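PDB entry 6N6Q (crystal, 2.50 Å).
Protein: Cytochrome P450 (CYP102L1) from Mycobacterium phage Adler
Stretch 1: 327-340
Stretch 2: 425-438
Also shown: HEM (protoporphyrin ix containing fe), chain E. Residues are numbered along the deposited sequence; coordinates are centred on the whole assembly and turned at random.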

# COMPACT_ATOMS: atom_id res chain seq x y z
N LYS A 327 -11.19 3.08 -18.38
CA LYS A 327 -11.08 3.82 -19.63
C LYS A 327 -10.29 5.11 -19.49
O LYS A 327 -9.97 5.74 -20.50
N LEU A 328 -9.97 5.52 -18.26
CA LEU A 328 -9.15 6.71 -18.03
C LEU A 328 -7.69 6.31 -18.19
O LEU A 328 -7.00 5.98 -17.22
N ARG A 329 -7.20 6.33 -19.43
CA ARG A 329 -5.85 5.86 -19.72
C ARG A 329 -4.80 6.77 -19.09
O ARG A 329 -3.87 6.29 -18.43
N TYR A 330 -4.92 8.08 -19.29
CA TYR A 330 -3.86 8.98 -18.84
C TYR A 330 -3.80 9.05 -17.32
O TYR A 330 -2.70 9.12 -16.75
N LEU A 331 -4.95 9.04 -16.65
CA LEU A 331 -4.94 9.03 -15.19
C LEU A 331 -4.30 7.77 -14.64
O LEU A 331 -3.65 7.80 -13.59
N ARG A 332 -4.47 6.64 -15.34
CA ARG A 332 -3.76 5.42 -14.96
C ARG A 332 -2.26 5.58 -15.14
O ARG A 332 -1.47 5.07 -14.34
N LEU A 333 -1.84 6.31 -16.18
CA LEU A 333 -0.42 6.55 -16.39
C LEU A 333 0.15 7.49 -15.33
O LEU A 333 1.35 7.44 -15.03
N VAL A 334 -0.69 8.35 -14.75
CA VAL A 334 -0.23 9.23 -13.68
C VAL A 334 0.07 8.42 -12.42
O VAL A 334 1.11 8.60 -11.77
N ILE A 335 -0.83 7.50 -12.07
CA ILE A 335 -0.63 6.68 -10.88
C ILE A 335 0.56 5.74 -11.07
O ILE A 335 1.32 5.48 -10.14
N ASP A 336 0.73 5.22 -12.29
CA ASP A 336 1.85 4.33 -12.56
C ASP A 336 3.18 5.05 -12.38
O ASP A 336 4.10 4.53 -11.75
N GLU A 337 3.28 6.27 -12.92
CA GLU A 337 4.51 7.04 -12.77
C GLU A 337 4.75 7.44 -11.32
O GLU A 337 5.90 7.52 -10.88
N ALA A 338 3.67 7.68 -10.56
CA ALA A 338 3.83 7.95 -9.13
C ALA A 338 4.35 6.72 -8.40
O ALA A 338 5.23 6.83 -7.54
N LEU A 339 3.81 5.54 -8.73
CA LEU A 339 4.28 4.31 -8.11
C LEU A 339 5.67 3.91 -8.58
O LEU A 339 6.32 3.09 -7.93
N ARG A 340 6.14 4.48 -9.69
CA ARG A 340 7.52 4.24 -10.11
C ARG A 340 8.47 5.17 -9.37
O ARG A 340 9.39 4.72 -8.68
N ALA A 425 -6.67 -1.69 -5.35
CA ALA A 425 -5.96 -0.42 -5.18
C ALA A 425 -6.04 0.43 -6.44
O ALA A 425 -6.32 1.63 -6.37
N GLN A 426 -5.81 -0.18 -7.60
CA GLN A 426 -5.86 0.58 -8.85
C GLN A 426 -7.25 1.13 -9.12
O GLN A 426 -7.39 2.20 -9.72
N HIS A 427 -8.30 0.42 -8.69
CA HIS A 427 -9.65 0.93 -8.89
C HIS A 427 -9.93 2.13 -7.99
O HIS A 427 -10.44 3.15 -8.45
N GLU A 428 -9.58 2.02 -6.70
CA GLU A 428 -9.89 3.11 -5.77
C GLU A 428 -8.99 4.32 -6.01
O GLU A 428 -9.42 5.45 -5.75
N MET A 429 -7.77 4.11 -6.48
CA MET A 429 -6.87 5.24 -6.71
C MET A 429 -7.33 6.11 -7.87
O MET A 429 -7.15 7.33 -7.85
N VAL A 430 -7.93 5.50 -8.90
CA VAL A 430 -8.39 6.27 -10.05
C VAL A 430 -9.66 7.04 -9.72
O VAL A 430 -9.78 8.23 -10.03
N ILE A 431 -10.63 6.38 -9.07
CA ILE A 431 -11.87 7.06 -8.71
C ILE A 431 -11.59 8.23 -7.78
O ILE A 431 -12.20 9.30 -7.90
N ALA A 432 -10.65 8.05 -6.85
CA ALA A 432 -10.33 9.13 -5.91
C ALA A 432 -9.70 10.31 -6.64
O ALA A 432 -10.08 11.47 -6.40
N LEU A 433 -8.75 10.05 -7.53
CA LEU A 433 -8.09 11.13 -8.26
C LEU A 433 -9.03 11.77 -9.28
O LEU A 433 -9.01 12.99 -9.46
N ALA A 434 -9.84 10.95 -9.95
CA ALA A 434 -10.77 11.50 -10.94
C ALA A 434 -11.76 12.45 -10.30
O ALA A 434 -12.07 13.51 -10.86
N ALA A 435 -12.28 12.09 -9.12
CA ALA A 435 -13.23 12.96 -8.44
C ALA A 435 -12.58 14.26 -7.99
O ALA A 435 -13.19 15.34 -8.10
N ILE A 436 -11.35 14.19 -7.49
CA ILE A 436 -10.67 15.40 -7.01
C ILE A 436 -10.38 16.35 -8.17
O ILE A 436 -10.65 17.55 -8.09
N LEU A 437 -9.83 15.82 -9.27
CA LEU A 437 -9.53 16.66 -10.42
C LEU A 437 -10.79 17.22 -11.06
O LEU A 437 -10.76 18.32 -11.63
N HIS A 438 -11.90 16.48 -11.00
CA HIS A 438 -13.15 16.94 -11.58
C HIS A 438 -13.80 18.04 -10.76
O HIS A 438 -14.41 18.96 -11.32

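Two helices of one chain, 329-340 and 425-438, cross at 113° between their N-to-C directions. Their axes come within 10.0 Å of each other. The contact buries 542 Å², summed over both sides, and is mainly apolar. The backbones are nearest where the CA atoms of Leu331 and Val430 lie 6.8 Å apart.

Apolar packing comes first. On the first stretch, Leu328, Leu331, Ile335 and Leu339 have CA-to-CB bonds that point toward the second. The last three recur at intervals of four, so they line one face of the helix. Leu331 (chi1 t, chi2 p) is a knob in a hole formed by Val430, Leu433, Ala434 and Leu437. Its CD2 does much of the touching: it lies 3.9 Å from Val430 CG1, 4.1 Å from Leu433 CB and 3.8 Å from Ala434 CB. The same CD2 is 3.6 Å from Ala434 N, so the knob reaches down to the backbone of the other helix. Its CD1 meets Leu437 CD1 at 4.2 Å.

Ile335 (chi1 m, chi2 t) is covered about as much as Leu331, with 81 Å² against 77 Å². Its CD1 is 3.6 Å from both Met429 CB and Val430 CG2. Its CG1 is 3.6 Å from Leu433 CD1. Val430 (chi1 t) points sideways but still packs well, because its two methyls serve different neighbours. CG2 faces Ile335, while CG1 meets Leu331 and lies 3.8 Å from Leu328 CD1. Leu433 (chi1 m, chi2 t) points toward the first stretch and contacts both Leu331 and Ile335.

The ends of the contact are lighter. Leu328, at the N-cap position, is m,t; its CD1 also approaches Ala434 CB at 4.0 Å. At the other end, Leu339 (m,t) places CD1 4.3 Å from Met429 CE.

Polar contacts lie at the edge. Arg332 (chi1 t, chi2 p, chi3 t) starts sideways, but its end comes nearer to the second helix. Gln426 (chi1 m, chi2 t) does the same from its side, and its CD lies over one face of the Arg332 guanidinium. The amide of Gln426 is probably turned over in the model, so its polar contact with Arg332 is left open. Within the first helix, Arg332 NE makes a weak hydrogen bond to Asp336 OD1 at 3.3 Å, part of a salt bridge one turn along. Glu337 and Arg340 form a second salt bridge, with Arg340 NH2 2.7 Å from Glu337 OE2 and Arg340 NE hydrogen-bonded to Glu337 OE1 at 3.1 Å. That pair is out of reach of the second stretch.

The heme lies by the start of the second stretch. Ala425 CB is 3.5 Å from HEM CAB, and Glu428 OE2 is 3.8 Å from HEM CMC. Met429 (m,t,m) joins the two settings: its SD is 3.7 Å from HEM CBB, while its CB packs on Ile335.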

# COMPACT_ATOMS: atom_id res chain seq x y z
CB LYS A 327 -12.47 4.12 -20.19
CG LYS A 327 -13.24 2.87 -20.64
CD LYS A 327 -14.50 3.21 -21.42
CE LYS A 327 -15.55 3.89 -20.54
NZ LYS A 327 -16.88 4.00 -21.21
CB LEU A 328 -9.43 7.30 -16.66
CG LEU A 328 -10.87 7.74 -16.39
CD1 LEU A 328 -11.04 8.19 -14.95
CD2 LEU A 328 -11.27 8.85 -17.35
CB ARG A 329 -5.63 5.77 -21.23
CG ARG A 329 -4.16 5.80 -21.63
CD ARG A 329 -3.98 6.00 -23.12
NE ARG A 329 -2.62 6.44 -23.44
CZ ARG A 329 -1.60 5.62 -23.68
NH1 ARG A 329 -1.78 4.30 -23.63
NH2 ARG A 329 -0.40 6.11 -23.96
CB TYR A 330 -4.06 10.38 -19.43
CG TYR A 330 -2.91 11.31 -19.12
CD1 TYR A 330 -1.71 11.21 -19.82
CD2 TYR A 330 -3.02 12.28 -18.13
CE1 TYR A 330 -0.65 12.06 -19.54
CE2 TYR A 330 -1.96 13.12 -17.84
CZ TYR A 330 -0.78 13.01 -18.55
OH TYR A 330 0.27 13.85 -18.28
CB LEU A 331 -6.36 9.20 -14.65
CG LEU A 331 -6.48 9.53 -13.17
CD1 LEU A 331 -5.59 10.73 -12.83
CD2 LEU A 331 -7.92 9.81 -12.78
CB ARG A 332 -4.29 4.24 -15.78
CG ARG A 332 -3.51 2.95 -15.60
CD ARG A 332 -3.50 2.48 -14.15
NE ARG A 332 -2.93 1.14 -14.03
CZ ARG A 332 -3.66 0.03 -14.04
NH1 ARG A 332 -4.98 0.09 -14.16
NH2 ARG A 332 -3.06 -1.16 -13.93
CB LEU A 333 -0.17 7.12 -17.78
CG LEU A 333 -0.45 6.18 -18.96
CD1 LEU A 333 -0.02 6.83 -20.27
CD2 LEU A 333 0.26 4.85 -18.76
CB VAL A 334 -1.26 10.34 -13.40
CG1 VAL A 334 -0.83 11.19 -12.22
CG2 VAL A 334 -1.46 11.20 -14.64
CB ILE A 335 -1.91 5.90 -10.54
CG1 ILE A 335 -3.10 6.85 -10.46
CG2 ILE A 335 -1.74 5.15 -9.23
CD1 ILE A 335 -4.40 6.16 -10.10
CB ASP A 336 1.74 3.76 -13.97
CG ASP A 336 0.61 2.75 -14.11
OD1 ASP A 336 -0.04 2.45 -13.08
OD2 ASP A 336 0.37 2.27 -15.23
CB GLU A 337 4.47 8.28 -13.67
CG GLU A 337 5.73 9.14 -13.63
CD GLU A 337 6.92 8.50 -14.33
OE1 GLU A 337 6.78 7.38 -14.87
OE2 GLU A 337 8.00 9.12 -14.33
CB ALA A 338 2.50 8.42 -8.54
CB LEU A 339 3.29 3.17 -8.38
CG LEU A 339 1.97 3.27 -7.61
CD1 LEU A 339 1.05 2.12 -7.98
CD2 LEU A 339 2.23 3.29 -6.11
CB ARG A 340 7.66 4.44 -11.63
CG ARG A 340 9.04 4.08 -12.15
CD ARG A 340 9.28 4.63 -13.55
NE ARG A 340 9.31 6.09 -13.56
CZ ARG A 340 10.39 6.81 -13.26
NH1 ARG A 340 11.52 6.21 -12.93
NH2 ARG A 340 10.33 8.13 -13.30
CB ALA A 425 -4.50 -0.69 -4.80
CB GLN A 426 -5.38 -0.29 -10.01
CG GLN A 426 -3.88 -0.55 -9.98
CD GLN A 426 -3.46 -1.68 -10.90
OE1 GLN A 426 -4.30 -2.45 -11.38
NE2 GLN A 426 -2.16 -1.78 -11.17
CB HIS A 427 -10.67 -0.18 -8.64
CG HIS A 427 -12.05 0.15 -9.13
ND1 HIS A 427 -12.35 0.26 -10.47
CD2 HIS A 427 -13.20 0.39 -8.47
CE1 HIS A 427 -13.63 0.56 -10.61
NE2 HIS A 427 -14.17 0.64 -9.41
CB GLU A 428 -9.75 2.63 -4.33
CG GLU A 428 -8.34 2.20 -3.94
CD GLU A 428 -8.15 2.11 -2.44
OE1 GLU A 428 -8.64 3.01 -1.72
OE2 GLU A 428 -7.51 1.14 -1.98
CB MET A 429 -5.44 4.75 -6.94
CG MET A 429 -4.75 4.22 -5.69
SD MET A 429 -3.01 3.82 -5.94
CE MET A 429 -3.12 2.50 -7.15
CB VAL A 430 -8.59 5.35 -11.27
CG1 VAL A 430 -9.16 6.13 -12.44
CG2 VAL A 430 -7.27 4.70 -11.67
CB ILE A 431 -12.86 6.07 -8.07
CG1 ILE A 431 -13.08 4.86 -8.97
CG2 ILE A 431 -14.19 6.75 -7.78
CD1 ILE A 431 -14.18 3.92 -8.49
CB ALA A 432 -9.38 8.61 -4.83
CB LEU A 433 -6.83 10.61 -8.94
CG LEU A 433 -5.61 10.42 -8.04
CD1 LEU A 433 -4.53 9.66 -8.76
CD2 LEU A 433 -5.10 11.77 -7.57
CB ALA A 434 -11.50 10.36 -11.67
CB ALA A 435 -13.84 12.23 -7.25
CB ILE A 436 -9.39 15.01 -6.24
CG1 ILE A 436 -9.75 14.30 -4.94
CG2 ILE A 436 -8.54 16.24 -5.97
CD1 ILE A 436 -8.57 13.71 -4.21
CB LEU A 437 -8.73 15.86 -11.45
CG LEU A 437 -7.29 15.52 -11.10
CD1 LEU A 437 -6.66 14.72 -12.22
CD2 LEU A 437 -6.50 16.79 -10.84
CB HIS A 438 -14.11 15.76 -11.74
CG HIS A 438 -15.39 16.10 -12.42
ND1 HIS A 438 -16.46 16.67 -11.76
CD2 HIS A 438 -15.79 15.94 -13.70
CE1 HIS A 438 -17.45 16.85 -12.60
NE2 HIS A 438 -17.08 16.42 -13.79
CHA HEM E . 1.08 -7.67 -0.70
CHB HEM E . 2.00 -3.22 -2.41
CHC HEM E . -2.68 -2.02 -1.84
CHD HEM E . -3.39 -6.20 0.55
C1A HEM E . 1.75 -6.59 -1.24
C2A HEM E . 3.14 -6.54 -1.65
C3A HEM E . 3.39 -5.31 -2.12
C4A HEM E . 2.17 -4.53 -2.03
CMA HEM E . 4.75 -4.82 -2.66
CAA HEM E . 4.17 -7.68 -1.56
CBA HEM E . 4.79 -7.66 -0.17
CGA HEM E . 5.93 -8.64 -0.08
O1A HEM E . 6.31 -9.24 -1.12
O2A HEM E . 6.47 -8.83 1.04
C1B HEM E . 0.81 -2.52 -2.46
C2B HEM E . 0.60 -1.23 -3.07
C3B HEM E . -0.70 -0.89 -2.91
C4B HEM E . -1.34 -1.97 -2.20
CMB HEM E . 1.73 -0.43 -3.76
CAB HEM E . -1.46 0.38 -3.37
CBB HEM E . -0.91 1.43 -4.00
C1C HEM E . -3.30 -3.05 -1.17
C2C HEM E . -4.72 -3.15 -0.85
C3C HEM E . -4.93 -4.29 -0.19
C4C HEM E . -3.65 -4.98 -0.06
CMC HEM E . -5.80 -2.12 -1.21
CAC HEM E . -6.33 -4.73 0.31
CBC HEM E . -6.54 -5.89 0.94
C1D HEM E . -2.26 -6.97 0.42
C2D HEM E . -2.05 -8.30 0.95
C3D HEM E . -0.82 -8.71 0.61
C4D HEM E . -0.19 -7.65 -0.16
CMD HEM E . -3.07 -9.11 1.78
CAD HEM E . -0.18 -10.07 0.96
CBD HEM E . -0.60 -11.12 -0.06
CGD HEM E . 0.10 -12.43 0.23
O1D HEM E . -0.48 -13.50 -0.07
O2D HEM E . 1.24 -12.40 0.77
NA HEM E . 1.19 -5.34 -1.49
NB HEM E . -0.40 -2.95 -1.94
NC HEM E . -2.69 -4.19 -0.67
ND HEM E . -1.10 -6.61 -0.25
FE HEM E . -0.72 -4.71 -0.96